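Local coordinates for UPF0270 protein PA3463 (Pseudomonas aeruginosa, PDB 1Y0N), which is of unknown function but belongs to the UPF0270 family of small, uncharacterised proteins, at residues 50-55 with 65-71. Residue numbers count along the deposited sequence, not the author numbering.
Sequences GEAVIL and LMLRSEV
Extended strands 52-55 (Val53 phi/psi -136/171) and 65-67 run antiparallel, axes 138° and 4.6 Å apart. Val53-Met66 is the hydrogen-bonded pair (CA-CA 5.6 Å; Val53 N to Met66 O and Met66 N to Val53 O, both 2.9 Å), between non-hydrogen-bonded Ala52-Leu67 (CA-CA 4.1 Å) and Ile54-Leu65 (CA-CA 4.5 Å). Off-rotamer Leu65 (chi1 -125°, chi2 115°) fills the hollow at small Ala52 (CD2 to Ala52 CB 4.1 Å) and abuts Ile54 (CG to Ile54 CG1 3.9 Å); helices 12-24 and 36-48 cover this face. On the face of Val53 and Met66, 3-10 turn 68-70 returns Val71 CG2 to 4.0 Å from Val53 CG2, and Leu55 CD1 meets Met66 SD at 3.8 Å. Arg68 N donates a hydrogen bond to Glu51 O (3.0 Å); its side chain runs straight (chi1, chi2 t), bends at chi3 (m), lays a guanidinium face on Val53 (NH2 to CG1 3.6 Å) and donates two edge-on hydrogen bonds to Gly50 O (NE 2.7 Å, NH2 3.0 Å). Gly50 (phi/psi 65/19) ends helix 36-48 in a Schellman motif, leading into a helix-packed beta hairpin.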
ATOM      1  N   GLY A  50       4.808  -6.423  -6.300  1.00 31.31           N
ATOM      2  CA  GLY A  50       4.741  -6.900  -4.912  1.00 30.41           C
ATOM      3  C   GLY A  50       5.810  -6.389  -3.983  1.00 30.26           C
ATOM      4  O   GLY A  50       6.007  -6.957  -2.899  1.00 30.51           O
ATOM      5  N   GLU A  51       6.471  -5.289  -4.354  1.00 30.77           N
ATOM      6  CA  GLU A  51       7.503  -4.685  -3.504  1.00 31.95           C
ATOM      7  C   GLU A  51       6.955  -3.654  -2.513  1.00 30.13           C
ATOM      8  O   GLU A  51       7.640  -3.297  -1.590  1.00 30.23           O
ATOM      9  CB  GLU A  51       8.640  -4.118  -4.388  1.00 32.07           C
ATOM     10  CG  GLU A  51       9.309  -5.355  -5.141  1.00 35.60           C
ATOM     11  CD  GLU A  51      10.314  -4.967  -6.267  1.00 37.17           C
ATOM     12  OE1 GLU A  51      10.218  -3.804  -6.796  1.00 36.91           O
ATOM     13  OE2 GLU A  51      11.173  -5.852  -6.600  1.00 40.49           O
ATOM     14  N   ALA A  52       5.699  -3.219  -2.747  1.00 29.57           N
ATOM     15  CA  ALA A  52       4.815  -2.521  -1.769  1.00 29.61           C
ATOM     16  C   ALA A  52       3.596  -3.393  -1.656  1.00 28.57           C
ATOM     17  O   ALA A  52       3.262  -4.092  -2.599  1.00 29.94           O
ATOM     18  CB  ALA A  52       4.397  -1.086  -2.294  1.00 26.48           C
ATOM     19  N   VAL A  53       2.998  -3.399  -0.462  1.00 28.88           N
ATOM     20  CA  VAL A  53       1.822  -4.170  -0.159  1.00 28.48           C
ATOM     21  C   VAL A  53       0.859  -3.266   0.623  1.00 29.91           C
ATOM     22  O   VAL A  53       1.218  -2.113   1.012  1.00 28.99           O
ATOM     23  CB  VAL A  53       2.155  -5.464   0.704  1.00 29.94           C
ATOM     24  CG1 VAL A  53       3.157  -6.411  -0.047  1.00 28.23           C
ATOM     25  CG2 VAL A  53       2.732  -5.047   2.083  1.00 28.32           C
ATOM     26  N   ILE A  54      -0.363  -3.769   0.812  1.00 29.37           N
ATOM     27  CA  ILE A  54      -1.351  -3.053   1.588  1.00 32.04           C
ATOM     28  C   ILE A  54      -1.742  -3.872   2.800  1.00 31.72           C
ATOM     29  O   ILE A  54      -2.175  -4.987   2.664  1.00 31.05           O
ATOM     30  CB  ILE A  54      -2.592  -2.719   0.755  1.00 32.08           C
ATOM     31  CG1 ILE A  54      -2.137  -1.745  -0.365  1.00 32.36           C
ATOM     32  CG2 ILE A  54      -3.670  -2.042   1.667  1.00 35.00           C
ATOM     33  CD1 ILE A  54      -2.984  -1.762  -1.511  1.00 35.74           C
ATOM     34  N   LEU A  55      -1.574  -3.268   3.956  1.00 32.60           N
ATOM     35  CA  LEU A  55      -1.983  -3.835   5.214  1.00 35.60           C
ATOM     36  C   LEU A  55      -3.343  -3.296   5.665  1.00 35.98           C
ATOM     37  O   LEU A  55      -3.603  -2.100   5.639  1.00 36.59           O
ATOM     38  CB  LEU A  55      -0.938  -3.536   6.295  1.00 36.04           C
ATOM     39  CG  LEU A  55       0.398  -4.260   6.247  1.00 38.73           C
ATOM     40  CD1 LEU A  55       1.094  -3.916   7.557  1.00 39.99           C
ATOM     41  CD2 LEU A  55       0.281  -5.853   6.117  1.00 42.29           C
ATOM     42  N   LEU A  65      -0.558   1.555   2.851  1.00 37.65           N
ATOM     43  CA  LEU A  65       0.422   1.087   1.908  1.00 37.37           C
ATOM     44  C   LEU A  65       1.778   1.100   2.609  1.00 35.33           C
ATOM     45  O   LEU A  65       2.082   2.073   3.299  1.00 36.05           O
ATOM     46  CB  LEU A  65       0.510   2.028   0.720  1.00 36.84           C
ATOM     47  CG  LEU A  65       0.307   1.330  -0.604  1.00 39.07           C
ATOM     48  CD1 LEU A  65      -1.000   1.965  -1.119  1.00 38.49           C
ATOM     49  CD2 LEU A  65       1.395   1.615  -1.568  1.00 42.38           C
ATOM     50  N   MET A  66       2.538   0.006   2.466  1.00 32.69           N
ATOM     51  CA  MET A  66       3.881  -0.118   3.060  1.00 32.33           C
ATOM     52  C   MET A  66       4.835  -0.824   2.076  1.00 30.69           C
ATOM     53  O   MET A  66       4.427  -1.673   1.303  1.00 31.65           O
ATOM     54  CB  MET A  66       3.807  -0.905   4.413  1.00 30.71           C
ATOM     55  CG  MET A  66       3.342  -0.045   5.711  1.00 36.33           C
ATOM     56  SD  MET A  66       3.548  -1.005   7.196  1.00 34.43           S
ATOM     57  CE  MET A  66       5.244  -0.474   7.423  1.00 36.86           C
ATOM     58  N   LEU A  67       6.110  -0.490   2.126  1.00 30.23           N
ATOM     59  CA  LEU A  67       7.135  -1.285   1.442  1.00 30.34           C
ATOM     60  C   LEU A  67       7.209  -2.670   2.131  1.00 29.86           C
ATOM     61  O   LEU A  67       7.201  -2.766   3.351  1.00 29.53           O
ATOM     62  CB  LEU A  67       8.526  -0.618   1.536  1.00 30.30           C
ATOM     63  CG  LEU A  67       8.789   0.658   0.714  1.00 31.55           C
ATOM     64  CD1 LEU A  67      10.187   1.278   0.988  1.00 39.09           C
ATOM     65  CD2 LEU A  67       8.622   0.317  -0.758  1.00 36.45           C
ATOM     66  N   ARG A  68       7.175  -3.711   1.343  1.00 29.08           N
ATOM     67  CA  ARG A  68       7.360  -5.114   1.840  1.00 30.16           C
ATOM     68  C   ARG A  68       8.543  -5.195   2.814  1.00 29.49           C
ATOM     69  O   ARG A  68       8.469  -5.912   3.784  1.00 29.83           O
ATOM     70  CB  ARG A  68       7.631  -6.059   0.654  1.00 29.18           C
ATOM     71  CG  ARG A  68       7.775  -7.560   1.100  1.00 31.33           C
ATOM     72  CD  ARG A  68       8.107  -8.474  -0.128  1.00 32.70           C
ATOM     73  NE  ARG A  68       6.902  -8.598  -0.933  1.00 33.17           N
ATOM     74  CZ  ARG A  68       5.891  -9.410  -0.661  1.00 34.67           C
ATOM     75  NH1 ARG A  68       5.932 -10.286   0.353  1.00 31.10           N
ATOM     76  NH2 ARG A  68       4.819  -9.331  -1.410  1.00 32.30           N
ATOM     77  N   SER A  69       9.630  -4.471   2.504  1.00 30.30           N
ATOM     78  CA  SER A  69      10.868  -4.428   3.299  1.00 33.52           C
ATOM     79  C   SER A  69      10.688  -3.843   4.706  1.00 35.76           C
ATOM     80  O   SER A  69      11.453  -4.151   5.615  1.00 36.14           O
ATOM     81  CB  SER A  69      11.957  -3.694   2.543  1.00 32.62           C
ATOM     82  OG  SER A  69      11.723  -2.281   2.503  1.00 34.25           O
ATOM     83  N   GLU A  70       9.651  -3.027   4.897  1.00 36.14           N
ATOM     84  CA  GLU A  70       9.323  -2.461   6.219  1.00 36.71           C
ATOM     85  C   GLU A  70       8.288  -3.243   7.049  1.00 35.85           C
ATOM     86  O   GLU A  70       7.985  -2.911   8.218  1.00 35.78           O
ATOM     87  CB  GLU A  70       8.970  -0.971   6.013  1.00 38.54           C
ATOM     88  CG  GLU A  70      10.191  -0.334   5.258  1.00 41.93           C
ATOM     89  CD  GLU A  70      10.082   1.166   5.134  1.00 48.63           C
ATOM     90  OE1 GLU A  70       8.944   1.582   5.362  1.00 47.05           O
ATOM     91  OE2 GLU A  70      11.116   1.886   4.828  1.00 47.91           O
ATOM     92  N   VAL A  71       7.768  -4.296   6.443  1.00 33.44           N
ATOM     93  CA  VAL A  71       6.790  -5.142   7.070  1.00 33.68           C
ATOM     94  C   VAL A  71       7.481  -6.307   7.836  1.00 34.92           C
ATOM     95  O   VAL A  71       8.333  -6.998   7.272  1.00 32.80           O
ATOM     96  CB  VAL A  71       5.737  -5.664   6.045  1.00 31.32           C
ATOM     97  CG1 VAL A  71       4.659  -6.401   6.732  1.00 30.98           C
ATOM     98  CG2 VAL A  71       5.093  -4.491   5.260  1.00 31.04           C
TER
HETATM   99  O   HOH W   1       9.934  -3.642  -0.638  1.00 26.26           O